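Local coordinates for protein BCAM1869 (Burkholderia cenocepacia, PDB 4O2H) that is an RsaM homologue with a novel fold, self-associates, and probably acts as a transcriptional regulator linked to quorum sensing, at residues Leu31-Leu45 with Ala55-Ala67. Sequence-based numbering, arbitrary orientation.
Sequences LVLDHVASGLDPSLL and ARLAGYTEWHRTA
A chi1 of 75° sets CG of His64 between the backbone N and the carbonyl carbon, which turns the ring toward Val36, whose CG2 sits over one ring face in a CH-pi contact, 3.4 Å from the His64 ring centroid. Tyr60, turned likewise (chi1 80°), lays one ring face against the Ser38-Gly39 peptide, Tyr60 CE2 coming within 3.4 Å of Gly39 CA. Both aromatics belong to the face that also carries Ala37 and Glu62. On the other face His35 forms an offset edge-to-face (T-shaped) pair with the five-membered ring of Trp63, planes at 87°, and His35 CA sits over the indole. A polar chain follows: Trp63 NE1 donates to Thr61 OG1 in the indole plane, Thr61 OG1 hydrogen-bonds Ser38 OG at 2.8 Å, and Ser38 OG hydrogen-bonds His35 NE2 at 2.7 Å. Strand 34-40, outermost within the chain in the four-stranded antiparallel sheet, pairs with 55-65; their register shifts by one at a classic beta bulge where Val36 N and Ala37 N both donate to Glu62 O. Helix 128-138 packs over His35, Ser38 and Thr61. On this helix-covered face, linked hydrogen bonds satisfy the buried hydroxyls of Ser38 and Thr61 and probably restrain the His35 and Trp63 rings.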
loop_
_atom_site.group_PDB
_atom_site.type_symbol
_atom_site.label_atom_id
_atom_site.label_comp_id
_atom_site.label_asym_id
_atom_site.label_seq_id
_atom_site.Cartn_x
_atom_site.Cartn_y
_atom_site.Cartn_z
ATOM N N LEU A 31 7.463 5.296 -18.685
ATOM C CA LEU A 31 7.062 5.749 -17.351
ATOM C C LEU A 31 8.192 5.594 -16.315
ATOM O O LEU A 31 8.776 4.529 -16.159
ATOM C CB LEU A 31 5.808 5.017 -16.858
ATOM C CG LEU A 31 5.146 5.649 -15.618
ATOM C CD1 LEU A 31 4.666 7.043 -15.913
ATOM C CD2 LEU A 31 4.017 4.807 -15.123
ATOM N N VAL A 32 8.499 6.688 -15.643
ATOM C CA VAL A 32 9.553 6.799 -14.640
ATOM C C VAL A 32 8.939 6.563 -13.248
ATOM O O VAL A 32 8.414 7.482 -12.649
ATOM C CB VAL A 32 10.232 8.210 -14.772
ATOM C CG1 VAL A 32 11.240 8.487 -13.648
ATOM C CG2 VAL A 32 10.890 8.394 -16.154
ATOM N N LEU A 33 8.978 5.341 -12.746
ATOM C CA LEU A 33 8.446 5.070 -11.407
ATOM C C LEU A 33 9.562 4.845 -10.402
ATOM O O LEU A 33 10.592 4.262 -10.736
ATOM C CB LEU A 33 7.510 3.865 -11.386
ATOM C CG LEU A 33 6.213 4.012 -12.091
ATOM C CD1 LEU A 33 5.626 2.676 -12.362
ATOM C CD2 LEU A 33 5.246 4.911 -11.327
ATOM N N ASP A 34 9.340 5.335 -9.173
ATOM C CA ASP A 34 10.242 5.217 -8.043
ATOM C C ASP A 34 9.567 4.439 -6.953
ATOM O O ASP A 34 8.355 4.566 -6.784
ATOM C CB ASP A 34 10.626 6.608 -7.515
ATOM C CG ASP A 34 11.264 7.507 -8.549
ATOM O OD1 ASP A 34 12.164 7.026 -9.282
ATOM O OD2 ASP A 34 10.876 8.704 -8.616
ATOM N N HIS A 35 10.334 3.614 -6.239
ATOM C CA HIS A 35 9.851 2.830 -5.106
ATOM C C HIS A 35 9.562 3.782 -3.949
ATOM O O HIS A 35 10.373 4.646 -3.658
ATOM C CB HIS A 35 10.879 1.750 -4.684
ATOM C CG HIS A 35 10.572 1.113 -3.355
ATOM N ND1 HIS A 35 10.988 1.691 -2.165
ATOM C CD2 HIS A 35 9.830 0.020 -3.069
ATOM C CE1 HIS A 35 10.525 0.910 -1.206
ATOM N NE2 HIS A 35 9.840 -0.117 -1.701
ATOM N N VAL A 36 8.441 3.573 -3.258
ATOM C CA VAL A 36 8.008 4.397 -2.121
ATOM C C VAL A 36 8.009 3.517 -0.878
ATOM O O VAL A 36 8.597 3.895 0.125
ATOM C CB VAL A 36 6.612 5.031 -2.394
ATOM C CG1 VAL A 36 6.141 5.908 -1.240
ATOM C CG2 VAL A 36 6.598 5.830 -3.706
ATOM N N ALA A 37 7.343 2.349 -0.928
ATOM C CA ALA A 37 7.255 1.487 0.251
ATOM C C ALA A 37 6.929 0.073 -0.126
ATOM O O ALA A 37 6.293 -0.188 -1.125
ATOM C CB ALA A 37 6.211 2.024 1.251
ATOM N N SER A 38 7.418 -0.845 0.680
ATOM C CA SER A 38 7.234 -2.281 0.556
ATOM C C SER A 38 7.150 -2.842 1.964
ATOM O O SER A 38 7.740 -2.287 2.882
ATOM C CB SER A 38 8.386 -2.906 -0.227
ATOM O OG SER A 38 8.462 -2.464 -1.574
ATOM N N GLY A 39 6.388 -3.900 2.133
ATOM C CA GLY A 39 6.259 -4.567 3.414
ATOM C C GLY A 39 5.745 -5.969 3.250
ATOM O O GLY A 39 5.283 -6.353 2.173
ATOM N N LEU A 40 5.872 -6.749 4.311
ATOM C CA LEU A 40 5.420 -8.127 4.331
ATOM C C LEU A 40 3.957 -8.194 4.751
ATOM O O LEU A 40 3.517 -7.368 5.553
ATOM C CB LEU A 40 6.298 -8.961 5.299
ATOM C CG LEU A 40 7.805 -9.001 4.944
ATOM C CD1 LEU A 40 8.561 -9.928 5.894
ATOM C CD2 LEU A 40 8.054 -9.372 3.446
ATOM N N ASP A 41 3.190 -9.127 4.149
ATOM C CA ASP A 41 1.788 -9.396 4.529
ATOM C C ASP A 41 1.679 -10.905 4.909
ATOM O O ASP A 41 1.462 -11.724 4.016
ATOM C CB ASP A 41 0.780 -8.989 3.406
ATOM C CG ASP A 41 -0.691 -9.182 3.772
ATOM O OD1 ASP A 41 -0.971 -9.635 4.894
ATOM O OD2 ASP A 41 -1.561 -8.776 2.976
ATOM N N PRO A 42 1.817 -11.289 6.211
ATOM C CA PRO A 42 1.758 -12.734 6.582
ATOM C C PRO A 42 0.393 -13.385 6.304
ATOM O O PRO A 42 0.313 -14.596 6.086
ATOM C CB PRO A 42 2.082 -12.736 8.084
ATOM C CG PRO A 42 1.748 -11.359 8.552
ATOM C CD PRO A 42 2.071 -10.448 7.399
ATOM N N SER A 43 -0.664 -12.586 6.295
ATOM C CA SER A 43 -2.011 -13.049 5.980
ATOM C C SER A 43 -2.113 -13.416 4.481
ATOM O O SER A 43 -2.682 -14.446 4.162
ATOM C CB SER A 43 -3.033 -11.986 6.352
ATOM O OG SER A 43 -4.310 -12.343 5.850
ATOM N N LEU A 44 -1.526 -12.617 3.585
ATOM C CA LEU A 44 -1.462 -12.917 2.159
ATOM C C LEU A 44 -0.602 -14.169 1.917
ATOM O O LEU A 44 -1.011 -15.043 1.145
ATOM C CB LEU A 44 -0.909 -11.729 1.363
ATOM C CG LEU A 44 -0.647 -11.953 -0.163
ATOM C CD1 LEU A 44 -1.930 -12.289 -0.913
ATOM C CD2 LEU A 44 0.012 -10.738 -0.782
ATOM N N LEU A 45 0.560 -14.260 2.616
ATOM C CA LEU A 45 1.501 -15.367 2.511
ATOM C C LEU A 45 0.803 -16.716 2.847
ATOM O O LEU A 45 0.966 -17.689 2.105
ATOM C CB LEU A 45 2.755 -15.139 3.412
ATOM C CG LEU A 45 3.747 -16.341 3.465
ATOM C CD1 LEU A 45 4.384 -16.612 2.080
ATOM C CD2 LEU A 45 4.828 -16.149 4.506
ATOM N N ALA A 55 5.342 -20.050 -1.784
ATOM C CA ALA A 55 5.940 -18.733 -1.573
ATOM C C ALA A 55 6.707 -18.669 -0.259
ATOM O O ALA A 55 6.237 -19.144 0.774
ATOM C CB ALA A 55 4.874 -17.647 -1.615
ATOM N N ARG A 56 7.899 -18.077 -0.317
ATOM C CA ARG A 56 8.752 -17.843 0.849
ATOM C C ARG A 56 8.256 -16.624 1.625
ATOM O O ARG A 56 8.216 -16.642 2.847
ATOM C CB ARG A 56 10.183 -17.585 0.374
ATOM C CG ARG A 56 11.080 -18.793 0.443
ATOM C CD ARG A 56 12.361 -18.501 -0.317
ATOM N NE ARG A 56 13.152 -17.461 0.336
ATOM C CZ ARG A 56 14.104 -16.774 -0.276
ATOM N NH1 ARG A 56 14.394 -17.018 -1.549
ATOM N NH2 ARG A 56 14.768 -15.825 0.374
ATOM N N LEU A 57 7.945 -15.534 0.884
ATOM C CA LEU A 57 7.452 -14.264 1.411
ATOM C C LEU A 57 6.360 -13.720 0.505
ATOM O O LEU A 57 6.349 -14.019 -0.697
ATOM C CB LEU A 57 8.580 -13.202 1.487
ATOM C CG LEU A 57 9.832 -13.419 2.328
ATOM C CD1 LEU A 57 10.861 -12.333 1.988
ATOM C CD2 LEU A 57 9.514 -13.378 3.851
ATOM N N ALA A 58 5.499 -12.856 1.058
ATOM C CA ALA A 58 4.491 -12.155 0.309
ATOM C C ALA A 58 4.283 -10.803 0.926
ATOM O O ALA A 58 4.425 -10.642 2.144
ATOM C CB ALA A 58 3.192 -12.940 0.289
ATOM N N GLY A 59 3.890 -9.838 0.105
ATOM C CA GLY A 59 3.635 -8.507 0.623
ATOM C C GLY A 59 3.131 -7.553 -0.416
ATOM O O GLY A 59 2.772 -7.945 -1.531
ATOM N N TYR A 60 3.170 -6.285 -0.036
ATOM C CA TYR A 60 2.747 -5.138 -0.800
ATOM C C TYR A 60 3.973 -4.303 -1.193
ATOM O O TYR A 60 5.054 -4.415 -0.603
ATOM C CB TYR A 60 1.735 -4.296 0.029
ATOM C CG TYR A 60 2.392 -3.396 1.060
ATOM C CD1 TYR A 60 2.852 -2.124 0.716
ATOM C CD2 TYR A 60 2.589 -3.828 2.375
ATOM C CE1 TYR A 60 3.507 -1.313 1.643
ATOM C CE2 TYR A 60 3.206 -3.004 3.323
ATOM C CZ TYR A 60 3.697 -1.764 2.938
ATOM O OH TYR A 60 4.346 -0.947 3.833
ATOM N N THR A 61 3.779 -3.474 -2.202
ATOM C CA THR A 61 4.738 -2.484 -2.660
ATOM C C THR A 61 3.940 -1.353 -3.303
ATOM O O THR A 61 2.878 -1.594 -3.864
ATOM C CB THR A 61 5.836 -3.070 -3.525
ATOM O OG1 THR A 61 6.804 -2.045 -3.751
ATOM C CG2 THR A 61 5.313 -3.668 -4.821
ATOM N N GLU A 62 4.423 -0.124 -3.089
ATOM C CA GLU A 62 3.904 1.159 -3.544
ATOM C C GLU A 62 5.005 1.944 -4.257
ATOM O O GLU A 62 6.096 2.084 -3.726
ATOM C CB GLU A 62 3.332 1.981 -2.364
ATOM C CG GLU A 62 2.009 1.435 -1.852
ATOM C CD GLU A 62 0.895 1.260 -2.879
ATOM O OE1 GLU A 62 0.901 1.916 -3.951
ATOM O OE2 GLU A 62 -0.026 0.479 -2.564
ATOM N N TRP A 63 4.707 2.401 -5.483
ATOM C CA TRP A 63 5.609 3.109 -6.387
ATOM C C TRP A 63 4.901 4.368 -6.892
ATOM O O TRP A 63 3.670 4.447 -6.856
ATOM C CB TRP A 63 6.023 2.174 -7.575
ATOM C CG TRP A 63 6.947 1.033 -7.181
ATOM C CD1 TRP A 63 6.735 0.100 -6.207
ATOM C CD2 TRP A 63 8.279 0.807 -7.674
ATOM N NE1 TRP A 63 7.836 -0.709 -6.076
ATOM C CE2 TRP A 63 8.801 -0.303 -6.974
ATOM C CE3 TRP A 63 9.062 1.403 -8.683
ATOM C CZ2 TRP A 63 10.062 -0.855 -7.269
ATOM C CZ3 TRP A 63 10.334 0.883 -8.952
ATOM C CH2 TRP A 63 10.832 -0.214 -8.232
ATOM N N HIS A 64 5.665 5.382 -7.281
ATOM C CA HIS A 64 5.028 6.608 -7.757
ATOM C C HIS A 64 5.937 7.366 -8.731
ATOM O O HIS A 64 7.141 7.123 -8.820
ATOM C CB HIS A 64 4.524 7.517 -6.577
ATOM C CG HIS A 64 5.567 8.294 -5.800
ATOM N ND1 HIS A 64 5.201 9.105 -4.715
ATOM C CD2 HIS A 64 6.919 8.361 -5.949
ATOM C CE1 HIS A 64 6.330 9.619 -4.246
ATOM N NE2 HIS A 64 7.392 9.213 -4.958
ATOM N N ARG A 65 5.319 8.248 -9.497
ATOM C CA ARG A 65 5.976 9.214 -10.374
ATOM C C ARG A 65 5.513 10.536 -9.887
ATOM O O ARG A 65 4.293 10.810 -9.903
ATOM C CB ARG A 65 5.697 9.022 -11.865
ATOM C CG ARG A 65 6.441 10.109 -12.650
ATOM C CD ARG A 65 5.975 10.305 -14.066
ATOM N NE ARG A 65 4.559 10.648 -14.187
ATOM C CZ ARG A 65 3.938 10.743 -15.354
ATOM N NH1 ARG A 65 4.599 10.536 -16.485
ATOM N NH2 ARG A 65 2.659 11.057 -15.405
ATOM N N THR A 66 6.471 11.334 -9.382
ATOM C CA THR A 66 6.175 12.636 -8.783
ATOM C C THR A 66 5.624 13.630 -9.839
ATOM O O THR A 66 5.942 13.524 -11.036
ATOM C CB THR A 66 7.411 13.206 -8.052
ATOM O OG1 THR A 66 8.473 13.361 -8.980
ATOM C CG2 THR A 66 7.872 12.337 -6.878
ATOM N N ALA A 67 4.759 14.558 -9.376
ATOM C CA ALA A 67 4.151 15.570 -10.224
ATOM C C ALA A 67 5.166 16.667 -10.570
ATOM O O ALA A 67 6.105 16.909 -9.812
ATOM C CB ALA A 67 2.925 16.171 -9.536
#